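Local coordinates for BH2621 protein (Bacillus halodurans, PDB 2QML) that is of unknown function but has a GNAT acetyltransferase fold and is probably an N-acyltransferase acting in siderophore biosynthesis, at residues H16-K21 with S191-N196; P125-I130 with H156-C161; Y84-W89 with G107-I112; F24-M29 with T71-A76. All blocks are in the same frame, centred on the assembly; numbering follows the deposited sequence.

Contact 1: H16-K21 with S191-N196; sequences HVVNKK and SDWKMN
NE2 of H16 gives its hydrogen to the carbonyl O of K194 at 2.7 Å. The oxygen sits in the plane of the imidazole, and the nitrogen in turn lies in the carbonyl plane on a lone pair, although the N-H...O angle of 143° makes the bond rather bent. The acceptor belongs to the last turn of helix 183-194, which a Schellman motif closes with N196, at positive phi, as the C' residue. H16 therefore ties the turn between strands 11-15 and 20-26 to the C-terminal helix end. N196 meets the same ring tip to tip: OD1 lies at the imidazole edge, 3.5 Å from CE1, with the amide and ring planes nearly perpendicular (82°).

Beside this polar edge V17 and W193 make the apolar half. With CG1 anti to the backbone N (chi1 178°), V17 lays that methyl over one face of the indole, 3.9 Å from the centroid of the six-membered ring, a CH-pi contact. V18 CG1 comes to the indole edge instead. D15 takes the polar ends, accepting from W193 NE1 and forming a salt bridge with K194 NZ. The other V17 methyl, CG2, stands 3.2 Å from the carbonyl O of W193.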
loop_
_atom_site.group_PDB
_atom_site.type_symbol
_atom_site.label_atom_id
_atom_site.label_comp_id
_atom_site.label_asym_id
_atom_site.label_seq_id
_atom_site.Cartn_x
_atom_site.Cartn_y
_atom_site.Cartn_z
ATOM N N HIS A 16 -7.235 -9.585 15.846
ATOM C CA HIS A 16 -7.275 -9.876 17.266
ATOM C C HIS A 16 -5.999 -9.388 17.961
ATOM O O HIS A 16 -6.033 -9.199 19.155
ATOM C CB HIS A 16 -7.530 -11.372 17.552
ATOM C CG HIS A 16 -6.325 -12.250 17.388
ATOM N ND1 HIS A 16 -5.466 -12.519 18.426
ATOM C CD2 HIS A 16 -5.819 -12.901 16.308
ATOM C CE1 HIS A 16 -4.481 -13.283 17.993
ATOM N NE2 HIS A 16 -4.682 -13.551 16.718
ATOM N N VAL A 17 -4.915 -9.171 17.232
ATOM C CA VAL A 17 -3.673 -8.704 17.823
ATOM C C VAL A 17 -3.807 -7.253 18.329
ATOM O O VAL A 17 -3.408 -6.979 19.480
ATOM C CB VAL A 17 -2.466 -8.887 16.863
ATOM C CG1 VAL A 17 -1.195 -8.339 17.511
ATOM C CG2 VAL A 17 -2.312 -10.357 16.501
ATOM N N VAL A 18 -4.332 -6.350 17.509
ATOM C CA VAL A 18 -4.563 -4.964 17.904
ATOM C C VAL A 18 -6.001 -4.741 18.422
ATOM O O VAL A 18 -6.335 -3.654 18.907
ATOM C CB VAL A 18 -4.222 -3.969 16.767
ATOM C CG1 VAL A 18 -2.711 -4.060 16.417
ATOM C CG2 VAL A 18 -5.082 -4.151 15.518
ATOM N N ASN A 19 -6.823 -5.782 18.319
ATOM C CA ASN A 19 -8.221 -5.777 18.736
ATOM C C ASN A 19 -9.009 -4.645 18.034
ATOM O O ASN A 19 -9.616 -3.775 18.670
ATOM C CB ASN A 19 -8.287 -5.667 20.262
ATOM C CG ASN A 19 -9.581 -6.105 20.812
ATOM O OD1 ASN A 19 -10.031 -7.227 20.544
ATOM N ND2 ASN A 19 -10.175 -5.260 21.658
ATOM N N LYS A 20 -8.936 -4.634 16.718
ATOM C CA LYS A 20 -9.600 -3.646 15.910
ATOM C C LYS A 20 -10.251 -4.280 14.693
ATOM O O LYS A 20 -9.835 -5.342 14.219
ATOM C CB LYS A 20 -8.602 -2.648 15.346
ATOM C CG LYS A 20 -7.729 -1.906 16.301
ATOM C CD LYS A 20 -8.496 -0.965 17.146
ATOM C CE LYS A 20 -7.517 -0.275 18.062
ATOM N NZ LYS A 20 -8.289 0.538 18.987
ATOM N N LYS A 21 -11.276 -3.596 14.188
ATOM C CA LYS A 21 -11.927 -3.904 12.923
ATOM C C LYS A 21 -11.161 -3.143 11.850
ATOM O O LYS A 21 -10.995 -1.929 11.974
ATOM C CB LYS A 21 -13.389 -3.446 13.001
ATOM C CG LYS A 21 -14.165 -3.333 11.751
ATOM C CD LYS A 21 -15.532 -2.604 12.026
ATOM C CE LYS A 21 -16.191 -3.085 13.322
ATOM N NZ LYS A 21 -17.634 -2.591 13.450
ATOM N N SER A 191 0.995 -15.673 9.534
ATOM C CA SER A 191 0.693 -16.643 10.585
ATOM C C SER A 191 1.438 -16.308 11.893
ATOM O O SER A 191 0.844 -16.397 12.958
ATOM C CB SER A 191 1.000 -18.051 10.090
ATOM O OG SER A 191 0.185 -18.311 8.968
ATOM N N ASP A 192 2.708 -15.916 11.815
ATOM C CA ASP A 192 3.446 -15.446 13.005
ATOM C C ASP A 192 2.662 -14.315 13.704
ATOM O O ASP A 192 2.505 -14.312 14.929
ATOM C CB ASP A 192 4.827 -14.886 12.664
ATOM C CG ASP A 192 5.828 -15.946 12.188
ATOM O OD1 ASP A 192 5.630 -17.133 12.494
ATOM O OD2 ASP A 192 6.824 -15.569 11.510
ATOM N N TRP A 193 2.207 -13.337 12.923
ATOM C CA TRP A 193 1.438 -12.210 13.437
ATOM C C TRP A 193 0.188 -12.682 14.216
ATOM O O TRP A 193 -0.049 -12.278 15.359
ATOM C CB TRP A 193 1.041 -11.280 12.283
ATOM C CG TRP A 193 0.132 -10.209 12.680
ATOM C CD1 TRP A 193 -1.232 -10.210 12.543
ATOM C CD2 TRP A 193 0.465 -8.998 13.354
ATOM N NE1 TRP A 193 -1.749 -9.062 13.071
ATOM C CE2 TRP A 193 -0.742 -8.294 13.568
ATOM C CE3 TRP A 193 1.667 -8.404 13.755
ATOM C CZ2 TRP A 193 -0.784 -7.034 14.195
ATOM C CZ3 TRP A 193 1.620 -7.169 14.384
ATOM C CH2 TRP A 193 0.413 -6.495 14.583
ATOM N N LYS A 194 -0.612 -13.521 13.566
ATOM C CA LYS A 194 -1.862 -14.006 14.103
ATOM C C LYS A 194 -1.643 -14.947 15.285
ATOM O O LYS A 194 -2.502 -15.064 16.131
ATOM C CB LYS A 194 -2.684 -14.689 12.987
ATOM C CG LYS A 194 -3.229 -13.763 11.871
ATOM C CD LYS A 194 -4.145 -12.640 12.362
ATOM C CE LYS A 194 -4.732 -11.869 11.199
ATOM N NZ LYS A 194 -5.742 -10.895 11.628
HETATM N N MSE A 195 -0.478 -15.576 15.350
HETATM C CA MSE A 195 -0.157 -16.485 16.441
HETATM C C MSE A 195 0.666 -15.793 17.520
HETATM O O MSE A 195 1.251 -16.448 18.363
HETATM C CB MSE A 195 0.564 -17.729 15.906
HETATM C CG MSE A 195 -0.333 -18.632 15.062
HETATM SE SE MSE A 195 -2.104 -18.986 15.929
HETATM C CE MSE A 195 -1.533 -19.573 17.745
ATOM N N ASN A 196 0.690 -14.463 17.509
ATOM C CA ASN A 196 1.383 -13.684 18.539
ATOM C C ASN A 196 2.884 -13.983 18.641
ATOM O O ASN A 196 3.448 -13.957 19.738
ATOM C CB ASN A 196 0.665 -13.889 19.891
ATOM C CG ASN A 196 -0.805 -13.493 19.827
ATOM O OD1 ASN A 196 -1.697 -14.343 19.909
ATOM N ND2 ASN A 196 -1.060 -12.206 19.610
#

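Contact 2: P125-I130 with H156-C161; sequences PLLLAI and HVFKKC
L127 and F158 cross at about a right angle, the leucine presenting one methyl, CD2, obliquely to the phenyl ring at CD1, 3.9 Å away. CB of F158 points away from helix 123-135, yet CG, anti to the carbonyl carbon (chi1 -75°), begins a side chain whose ring ends nearer to it. The same L127 CD2 also touches CG1 of V157 at 3.9 Å and the sulfur of C161 at 3.8 Å, so a single methyl is met by three side chains of 156-161. CG of L127 is anti to the backbone N (chi1 179°), and chi2 of 63° then sets the CD methyls.

C161, the first residue beyond helix 152-160, turns its SG between two leucines: L128 CD2 lies 3.8 Å from it, matching the L127 contact. Helices 123-135 and 152-160, which flank strand 142-145 in the chain, are joined here within the GNAT domain. Around them, W85 of strand 80-89 packs against L127, F186, W190 and W193 of helix 183-194 against L128, and F163 edge-to-face with F158. Every side chain in this contact is buried, and methyl, phenyl and sulfur surfaces meet by dispersion, without a directional polar bond between the two segments.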
loop_
_atom_site.group_PDB
_atom_site.type_symbol
_atom_site.label_atom_id
_atom_site.label_comp_id
_atom_site.label_asym_id
_atom_site.label_seq_id
_atom_site.Cartn_x
_atom_site.Cartn_y
_atom_site.Cartn_z
ATOM N N PRO A 125 -0.933 -4.484 11.023
ATOM C CA PRO A 125 -2.173 -5.237 10.732
ATOM C C PRO A 125 -2.853 -4.817 9.415
ATOM O O PRO A 125 -3.452 -5.651 8.718
ATOM C CB PRO A 125 -3.062 -4.946 11.964
ATOM C CG PRO A 125 -2.512 -3.693 12.570
ATOM C CD PRO A 125 -1.020 -3.805 12.329
ATOM N N LEU A 126 -2.775 -3.535 9.077
ATOM C CA LEU A 126 -3.372 -3.045 7.837
ATOM C C LEU A 126 -2.665 -3.602 6.611
ATOM O O LEU A 126 -3.304 -4.125 5.697
ATOM C CB LEU A 126 -3.341 -1.543 7.784
ATOM C CG LEU A 126 -4.315 -0.812 8.693
ATOM C CD1 LEU A 126 -3.883 0.668 8.879
ATOM C CD2 LEU A 126 -5.774 -0.961 8.179
ATOM N N LEU A 127 -1.344 -3.469 6.579
ATOM C CA LEU A 127 -0.573 -3.984 5.466
ATOM C C LEU A 127 -0.715 -5.506 5.339
ATOM O O LEU A 127 -0.887 -5.999 4.213
ATOM C CB LEU A 127 0.892 -3.559 5.605
ATOM C CG LEU A 127 1.795 -4.078 4.504
ATOM C CD1 LEU A 127 1.449 -3.556 3.094
ATOM C CD2 LEU A 127 3.335 -3.770 4.876
ATOM N N LEU A 128 -0.668 -6.239 6.444
ATOM C CA LEU A 128 -0.810 -7.683 6.393
ATOM C C LEU A 128 -2.165 -8.046 5.830
ATOM O O LEU A 128 -2.260 -8.969 5.021
ATOM C CB LEU A 128 -0.591 -8.274 7.774
ATOM C CG LEU A 128 0.839 -8.228 8.317
ATOM C CD1 LEU A 128 0.824 -8.671 9.754
ATOM C CD2 LEU A 128 1.793 -9.072 7.551
ATOM N N ALA A 129 -3.215 -7.315 6.221
ATOM C CA ALA A 129 -4.571 -7.611 5.707
ATOM C C ALA A 129 -4.712 -7.424 4.191
ATOM O O ALA A 129 -5.235 -8.298 3.469
ATOM C CB ALA A 129 -5.655 -6.771 6.470
ATOM N N ILE A 130 -4.269 -6.286 3.687
ATOM C CA ILE A 130 -4.386 -6.010 2.260
ATOM C C ILE A 130 -3.469 -6.936 1.462
ATOM O O ILE A 130 -3.868 -7.366 0.374
ATOM C CB ILE A 130 -4.191 -4.526 1.952
ATOM C CG1 ILE A 130 -4.683 -4.226 0.523
ATOM C CG2 ILE A 130 -2.720 -4.067 2.201
ATOM C CD1 ILE A 130 -4.747 -2.747 0.100
ATOM N N HIS A 156 11.821 -0.907 6.856
ATOM C CA HIS A 156 11.762 -1.822 8.013
ATOM C C HIS A 156 10.428 -2.580 8.113
ATOM O O HIS A 156 10.410 -3.797 8.317
ATOM C CB HIS A 156 12.037 -1.025 9.287
ATOM C CG HIS A 156 11.852 -1.817 10.543
ATOM N ND1 HIS A 156 12.762 -2.758 10.973
ATOM C CD2 HIS A 156 10.814 -1.873 11.412
ATOM C CE1 HIS A 156 12.310 -3.332 12.071
ATOM N NE2 HIS A 156 11.140 -2.804 12.370
ATOM N N VAL A 157 9.327 -1.859 7.992
ATOM C CA VAL A 157 7.994 -2.439 8.067
ATOM C C VAL A 157 7.864 -3.524 6.965
ATOM O O VAL A 157 7.430 -4.655 7.222
ATOM C CB VAL A 157 6.896 -1.346 7.902
ATOM C CG1 VAL A 157 5.497 -1.968 7.617
ATOM C CG2 VAL A 157 6.807 -0.402 9.097
ATOM N N PHE A 158 8.231 -3.169 5.734
ATOM C CA PHE A 158 8.175 -4.115 4.623
ATOM C C PHE A 158 9.018 -5.352 4.941
ATOM O O PHE A 158 8.554 -6.478 4.778
ATOM C CB PHE A 158 8.580 -3.492 3.279
ATOM C CG PHE A 158 7.548 -2.591 2.644
ATOM C CD1 PHE A 158 6.264 -3.052 2.425
ATOM C CD2 PHE A 158 7.858 -1.298 2.198
ATOM C CE1 PHE A 158 5.329 -2.250 1.793
ATOM C CE2 PHE A 158 6.928 -0.500 1.568
ATOM C CZ PHE A 158 5.657 -0.953 1.395
ATOM N N LYS A 159 10.248 -5.185 5.418
ATOM C CA LYS A 159 11.061 -6.351 5.773
ATOM C C LYS A 159 10.368 -7.237 6.811
ATOM O O LYS A 159 10.378 -8.458 6.696
ATOM C CB LYS A 159 12.424 -5.920 6.311
ATOM C CG LYS A 159 13.380 -5.427 5.254
ATOM C CD LYS A 159 14.711 -5.006 5.884
ATOM C CE LYS A 159 15.610 -4.353 4.840
ATOM N NZ LYS A 159 16.823 -3.751 5.459
ATOM N N LYS A 160 9.757 -6.618 7.826
ATOM C CA LYS A 160 9.078 -7.349 8.890
ATOM C C LYS A 160 7.911 -8.138 8.339
ATOM O O LYS A 160 7.553 -9.174 8.911
ATOM C CB LYS A 160 8.630 -6.389 9.983
ATOM C CG LYS A 160 9.762 -5.973 10.942
ATOM C CD LYS A 160 9.716 -6.657 12.329
ATOM C CE LYS A 160 8.454 -6.162 13.123
ATOM N NZ LYS A 160 8.469 -6.304 14.617
ATOM N N CYS A 161 7.315 -7.679 7.241
ATOM C CA CYS A 161 6.213 -8.391 6.581
ATOM C C CYS A 161 6.629 -9.400 5.520
ATOM O O CYS A 161 5.761 -9.962 4.861
ATOM C CB CYS A 161 5.221 -7.406 5.991
ATOM S SG CYS A 161 4.514 -6.406 7.312
#

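Contact 3: Y84-W89 with G107-I112; sequences YWESYW and GIHLLI
Strands 80-89 and 106-112 are antiparallel neighbours in the middle of the mixed sheet, and Y84, E86 and Y88 pair with L111, H109 and G107 as hydrogen-bonded pairs. Six backbone bonds of 2.8 to 3.1 Å result. On the face of W85 and L110, the leucine CB sits over one face of the indole, 3.9 Å from the six-membered ring centroid, while I108 CD1 comes to the indole edge.

In this GNAT sheet, the face with Y84, E86, Y88 and H109 is the more polar. Y88 CG lies between backbone N and carbonyl carbon (chi1 64°), starting a side chain that covers G107: G107 CA stands 3.7 Å from the centroid of the Y88 ring, over its face, a CH-pi contact. CE2 of Y88 is over the H109 ring, 3.2 Å from NE2, with the planes near parallel, 25° apart, but offset so that the rings barely overlap. E86 OE2 accepts from Y84 OH at 2.5 Å through its anti lone pair. A water accepts from Y88 OH at 2.6 Å and donates to I108 O.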
loop_
_atom_site.group_PDB
_atom_site.type_symbol
_atom_site.label_atom_id
_atom_site.label_comp_id
_atom_site.label_asym_id
_atom_site.label_seq_id
_atom_site.Cartn_x
_atom_site.Cartn_y
_atom_site.Cartn_z
ATOM N N TYR A 84 -4.474 5.306 2.783
ATOM C CA TYR A 84 -4.732 5.310 1.351
ATOM C C TYR A 84 -3.784 4.277 0.733
ATOM O O TYR A 84 -2.606 4.212 1.100
ATOM C CB TYR A 84 -4.603 6.729 0.764
ATOM C CG TYR A 84 -4.570 6.828 -0.749
ATOM C CD1 TYR A 84 -5.746 6.839 -1.518
ATOM C CD2 TYR A 84 -3.365 6.922 -1.425
ATOM C CE1 TYR A 84 -5.712 6.954 -2.899
ATOM C CE2 TYR A 84 -3.337 7.052 -2.784
ATOM C CZ TYR A 84 -4.517 7.034 -3.514
ATOM O OH TYR A 84 -4.475 7.152 -4.873
ATOM N N TRP A 85 -4.317 3.564 -0.246
ATOM C CA TRP A 85 -3.660 2.435 -0.849
ATOM C C TRP A 85 -3.875 2.418 -2.353
ATOM O O TRP A 85 -4.983 2.680 -2.855
ATOM C CB TRP A 85 -4.193 1.101 -0.243
ATOM C CG TRP A 85 -4.203 1.087 1.240
ATOM C CD1 TRP A 85 -5.085 1.756 2.069
ATOM C CD2 TRP A 85 -3.248 0.467 2.087
ATOM N NE1 TRP A 85 -4.757 1.551 3.322
ATOM C CE2 TRP A 85 -3.623 0.796 3.417
ATOM C CE3 TRP A 85 -2.119 -0.332 1.877
ATOM C CZ2 TRP A 85 -2.917 0.343 4.532
ATOM C CZ3 TRP A 85 -1.443 -0.809 2.978
ATOM C CH2 TRP A 85 -1.837 -0.461 4.284
ATOM N N GLU A 86 -2.806 2.145 -3.092
ATOM C CA GLU A 86 -2.897 1.881 -4.519
ATOM C C GLU A 86 -2.354 0.455 -4.697
ATOM O O GLU A 86 -1.202 0.173 -4.494
ATOM C CB GLU A 86 -2.138 2.908 -5.343
ATOM C CG GLU A 86 -2.680 4.294 -5.213
ATOM C CD GLU A 86 -1.840 5.359 -5.910
ATOM O OE1 GLU A 86 -0.742 5.034 -6.442
ATOM O OE2 GLU A 86 -2.286 6.542 -5.917
ATOM N N SER A 87 -3.227 -0.427 -5.100
ATOM C CA SER A 87 -2.932 -1.826 -5.452
ATOM C C SER A 87 -2.855 -1.937 -6.993
ATOM O O SER A 87 -3.794 -1.567 -7.707
ATOM C CB SER A 87 -4.005 -2.720 -4.870
ATOM O OG SER A 87 -3.855 -4.032 -5.305
ATOM N N TYR A 88 -1.762 -2.482 -7.548
ATOM C CA TYR A 88 -1.600 -2.500 -8.995
ATOM C C TYR A 88 -0.935 -3.760 -9.535
ATOM O O TYR A 88 -0.346 -4.520 -8.781
ATOM C CB TYR A 88 -0.824 -1.239 -9.437
ATOM C CG TYR A 88 0.603 -1.160 -8.897
ATOM C CD1 TYR A 88 1.643 -1.697 -9.619
ATOM C CD2 TYR A 88 0.903 -0.510 -7.687
ATOM C CE1 TYR A 88 2.956 -1.654 -9.125
ATOM C CE2 TYR A 88 2.230 -0.468 -7.205
ATOM C CZ TYR A 88 3.220 -1.022 -7.952
ATOM O OH TYR A 88 4.552 -0.995 -7.524
ATOM N N TRP A 89 -1.131 -3.979 -10.845
ATOM C CA TRP A 89 -0.462 -5.025 -11.596
ATOM C C TRP A 89 0.868 -4.499 -12.078
ATOM O O TRP A 89 0.961 -3.433 -12.715
ATOM C CB TRP A 89 -1.275 -5.461 -12.814
ATOM C CG TRP A 89 -2.591 -6.093 -12.464
ATOM C CD1 TRP A 89 -3.842 -5.528 -12.612
ATOM C CD2 TRP A 89 -2.814 -7.396 -11.896
ATOM N NE1 TRP A 89 -4.807 -6.409 -12.212
ATOM C CE2 TRP A 89 -4.210 -7.560 -11.766
ATOM C CE3 TRP A 89 -1.980 -8.458 -11.530
ATOM C CZ2 TRP A 89 -4.769 -8.713 -11.244
ATOM C CZ3 TRP A 89 -2.536 -9.601 -11.032
ATOM C CH2 TRP A 89 -3.928 -9.731 -10.903
ATOM N N GLY A 107 1.894 -5.014 -7.110
ATOM C CA GLY A 107 2.560 -4.014 -6.301
ATOM C C GLY A 107 1.639 -3.259 -5.388
ATOM O O GLY A 107 0.413 -3.375 -5.491
ATOM N N ILE A 108 2.235 -2.520 -4.453
ATOM C CA ILE A 108 1.485 -1.768 -3.474
ATOM C C ILE A 108 2.120 -0.423 -3.167
ATOM O O ILE A 108 3.366 -0.305 -3.066
ATOM C CB ILE A 108 1.281 -2.576 -2.170
ATOM C CG1 ILE A 108 0.205 -1.900 -1.267
ATOM C CG2 ILE A 108 2.628 -2.886 -1.447
ATOM C CD1 ILE A 108 -1.230 -1.928 -1.869
ATOM N N HIS A 109 1.289 0.606 -3.145
ATOM C CA HIS A 109 1.670 1.918 -2.651
ATOM C C HIS A 109 0.765 2.200 -1.457
ATOM O O HIS A 109 -0.405 1.778 -1.464
ATOM C CB HIS A 109 1.522 3.044 -3.653
ATOM C CG HIS A 109 2.290 2.858 -4.923
ATOM N ND1 HIS A 109 3.677 2.872 -4.955
ATOM C CD2 HIS A 109 1.881 2.838 -6.201
ATOM C CE1 HIS A 109 4.072 2.775 -6.217
ATOM N NE2 HIS A 109 3.007 2.679 -6.983
ATOM N N LEU A 110 1.260 2.906 -0.444
ATOM C CA LEU A 110 0.446 3.185 0.747
ATOM C C LEU A 110 0.886 4.407 1.509
ATOM O O LEU A 110 2.011 4.887 1.357
ATOM C CB LEU A 110 0.505 1.969 1.691
ATOM C CG LEU A 110 1.844 1.618 2.361
ATOM C CD1 LEU A 110 2.015 2.391 3.709
ATOM C CD2 LEU A 110 2.074 0.133 2.611
ATOM N N LEU A 111 -0.023 4.928 2.324
ATOM C CA LEU A 111 0.250 6.008 3.264
ATOM C C LEU A 111 -0.776 5.964 4.385
ATOM O O LEU A 111 -1.932 5.537 4.142
ATOM C CB LEU A 111 0.216 7.374 2.563
ATOM C CG LEU A 111 -1.112 7.943 2.048
ATOM C CD1 LEU A 111 -1.956 8.724 3.106
ATOM C CD2 LEU A 111 -0.855 8.856 0.856
ATOM N N ILE A 112 -0.355 6.404 5.565
ATOM C CA ILE A 112 -1.208 6.712 6.694
ATOM C C ILE A 112 -1.356 8.226 6.654
ATOM O O ILE A 112 -0.377 8.963 6.639
ATOM C CB ILE A 112 -0.695 6.179 8.040
ATOM C CG1 ILE A 112 -0.844 4.646 8.093
ATOM C CG2 ILE A 112 -1.486 6.788 9.177
ATOM C CD1 ILE A 112 -0.313 3.972 9.407
HETATM O O HOH W 1 5.125 -0.429 -5.059
#

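Contact 4: F24-M29 with T71-A76; sequences FRHVTM and TLMVGA
R25 N and V74 O, with V74 N and R25 O, form a pair of backbone bonds of 3.0 and 2.9 Å, and V27 N reaches L72 O in a nearly straight bond (177°) with the donor above the carbonyl plane. The first two join strands 20-26 and 70-77, antiparallel neighbours in the mixed sheet of this GNAT domain; the V27 bond carries the pairing one residue past the strand end. The N-to-C directions of 24-26 and 71-76 are 143° apart. Next to the bonds, G75 CA lies over one face of the F24 ring, 4.1 Å from its centroid, in a CH-pi contact. Without a side chain, G75 lets the ring come down onto its backbone.

On the R25 and V74 side the two side chains run together, pointing the same way. CG of R25 is between backbone N and carbonyl carbon (chi1 62°), and the chain extends from there to NE. V74 CG2 lies over one face of the guanidinium, 4.0 Å from R25 NH2, and touches V27 CG2 at 3.6 Å. R25 NH1 donates to H26 O at 3.1 Å.

Farther out, the backbone of L8 receives H26 NE2 and donates to T71 OG1. F11 stacks on F24, which also meets W85 and helix 123-135. The charge of the guanidinium, which has the V74 methyl over one face, is probably offset by the salt bridge from R25 NH2 to D31.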
loop_
_atom_site.group_PDB
_atom_site.type_symbol
_atom_site.label_atom_id
_atom_site.label_comp_id
_atom_site.label_asym_id
_atom_site.label_seq_id
_atom_site.Cartn_x
_atom_site.Cartn_y
_atom_site.Cartn_z
ATOM N N PHE A 24 -11.501 -1.982 4.383
ATOM C CA PHE A 24 -10.962 -1.387 3.153
ATOM C C PHE A 24 -12.051 -1.258 2.108
ATOM O O PHE A 24 -12.754 -2.233 1.800
ATOM C CB PHE A 24 -9.865 -2.268 2.593
ATOM C CG PHE A 24 -8.573 -2.230 3.352
ATOM C CD1 PHE A 24 -8.451 -2.914 4.552
ATOM C CD2 PHE A 24 -7.464 -1.607 2.836
ATOM C CE1 PHE A 24 -7.229 -2.937 5.255
ATOM C CE2 PHE A 24 -6.234 -1.603 3.543
ATOM C CZ PHE A 24 -6.137 -2.247 4.742
ATOM N N ARG A 25 -12.199 -0.071 1.548
ATOM C CA ARG A 25 -13.204 0.202 0.554
ATOM C C ARG A 25 -12.583 0.921 -0.610
ATOM O O ARG A 25 -11.551 1.551 -0.478
ATOM C CB ARG A 25 -14.335 1.059 1.135
ATOM C CG ARG A 25 -13.954 2.450 1.642
ATOM C CD ARG A 25 -15.138 3.324 1.890
ATOM N NE ARG A 25 -14.784 4.648 2.398
ATOM C CZ ARG A 25 -14.412 5.660 1.626
ATOM N NH1 ARG A 25 -14.259 5.482 0.344
ATOM N NH2 ARG A 25 -14.124 6.838 2.154
ATOM N N HIS A 26 -13.265 0.859 -1.736
ATOM C CA HIS A 26 -12.858 1.597 -2.918
ATOM C C HIS A 26 -12.990 3.080 -2.665
ATOM O O HIS A 26 -13.949 3.574 -2.054
ATOM C CB HIS A 26 -13.666 1.220 -4.164
ATOM C CG HIS A 26 -13.354 -0.137 -4.702
ATOM N ND1 HIS A 26 -14.146 -0.757 -5.633
ATOM C CD2 HIS A 26 -12.431 -1.060 -4.331
ATOM C CE1 HIS A 26 -13.655 -1.956 -5.905
ATOM N NE2 HIS A 26 -12.604 -2.165 -5.138
ATOM N N VAL A 27 -11.965 3.799 -3.103
ATOM C CA VAL A 27 -12.031 5.232 -3.116
ATOM C C VAL A 27 -13.115 5.701 -4.157
ATOM O O VAL A 27 -13.350 5.060 -5.201
ATOM C CB VAL A 27 -10.651 5.814 -3.453
ATOM C CG1 VAL A 27 -10.739 7.303 -3.837
ATOM C CG2 VAL A 27 -9.617 5.549 -2.315
ATOM N N THR A 28 -13.745 6.829 -3.862
ATOM C CA THR A 28 -14.661 7.500 -4.753
ATOM C C THR A 28 -14.316 8.981 -4.793
ATOM O O THR A 28 -13.549 9.460 -3.990
ATOM C CB THR A 28 -16.170 7.358 -4.351
ATOM O OG1 THR A 28 -16.468 8.207 -3.245
ATOM C CG2 THR A 28 -16.479 5.920 -4.002
HETATM N N MSE A 29 -14.942 9.721 -5.699
HETATM C CA MSE A 29 -14.719 11.173 -5.801
HETATM C C MSE A 29 -15.195 11.934 -4.578
HETATM O O MSE A 29 -14.731 13.062 -4.347
HETATM C CB MSE A 29 -15.330 11.757 -7.088
HETATM C CG MSE A 29 -14.610 11.333 -8.368
HETATM SE SE MSE A 29 -12.759 11.903 -8.422
HETATM C CE MSE A 29 -13.018 13.853 -8.489
ATOM N N THR A 71 -6.258 -0.326 -8.299
ATOM C CA THR A 71 -7.385 -0.150 -7.394
ATOM C C THR A 71 -6.936 0.793 -6.297
ATOM O O THR A 71 -5.870 0.585 -5.715
ATOM C CB THR A 71 -7.825 -1.480 -6.734
ATOM O OG1 THR A 71 -8.092 -2.406 -7.775
ATOM C CG2 THR A 71 -9.074 -1.310 -5.863
ATOM N N LEU A 72 -7.700 1.864 -6.074
ATOM C CA LEU A 72 -7.466 2.817 -4.982
ATOM C C LEU A 72 -8.379 2.485 -3.839
ATOM O O LEU A 72 -9.619 2.373 -4.044
ATOM C CB LEU A 72 -7.742 4.251 -5.411
ATOM C CG LEU A 72 -6.615 4.943 -6.188
ATOM C CD1 LEU A 72 -6.109 4.141 -7.403
ATOM C CD2 LEU A 72 -7.095 6.335 -6.616
HETATM N N MSE A 73 -7.819 2.390 -2.635
HETATM C CA MSE A 73 -8.635 2.106 -1.462
HETATM C C MSE A 73 -8.319 2.968 -0.263
HETATM O O MSE A 73 -7.182 3.462 -0.085
HETATM C CB MSE A 73 -8.475 0.643 -1.039
HETATM C CG MSE A 73 -8.588 -0.346 -2.171
HETATM SE SE MSE A 73 -8.470 -2.150 -1.499
HETATM C CE MSE A 73 -10.327 -2.609 -1.315
ATOM N N VAL A 74 -9.335 3.105 0.587
ATOM C CA VAL A 74 -9.229 3.754 1.859
ATOM C C VAL A 74 -9.220 2.608 2.853
ATOM O O VAL A 74 -10.114 1.729 2.761
ATOM C CB VAL A 74 -10.415 4.654 2.134
ATOM C CG1 VAL A 74 -10.482 5.010 3.650
ATOM C CG2 VAL A 74 -10.297 5.890 1.254
ATOM N N GLY A 75 -8.303 2.600 3.821
ATOM C CA GLY A 75 -8.298 1.651 4.904
ATOM C C GLY A 75 -8.693 2.381 6.206
ATOM O O GLY A 75 -8.282 3.519 6.446
ATOM N N ALA A 76 -9.517 1.720 7.010
ATOM C CA ALA A 76 -10.071 2.273 8.220
ATOM C C ALA A 76 -9.879 1.351 9.420
ATOM O O ALA A 76 -9.783 0.131 9.266
ATOM C CB ALA A 76 -11.578 2.569 8.007
#

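Contacts 3 and 4 share the central sheet, with centres 10 Å apart: S87 O to T71 N (2.8 Å) and W85 O to M73 N (2.9 Å) are probable hydrogen bonds that join strand 80-89 to 70-77. Helix 123-135 in contact 2 packs against both, I130 CG2 lying 3.6 Å from W85 CZ3 and L126 O 3.5 Å from F24 CZ. Contact 1 is at the surface and meets contact 2 through W193 CG and L128 CD1, 3.4 Å apart, but stays about 11 Å from contact 3 at the nearest atoms. Glycerol, probably from the crystallisation liquor, is bound at more than one place, near F158, S87 and T71, with hydrogen bonds to H109 ND1, L110 N and T71 OG1.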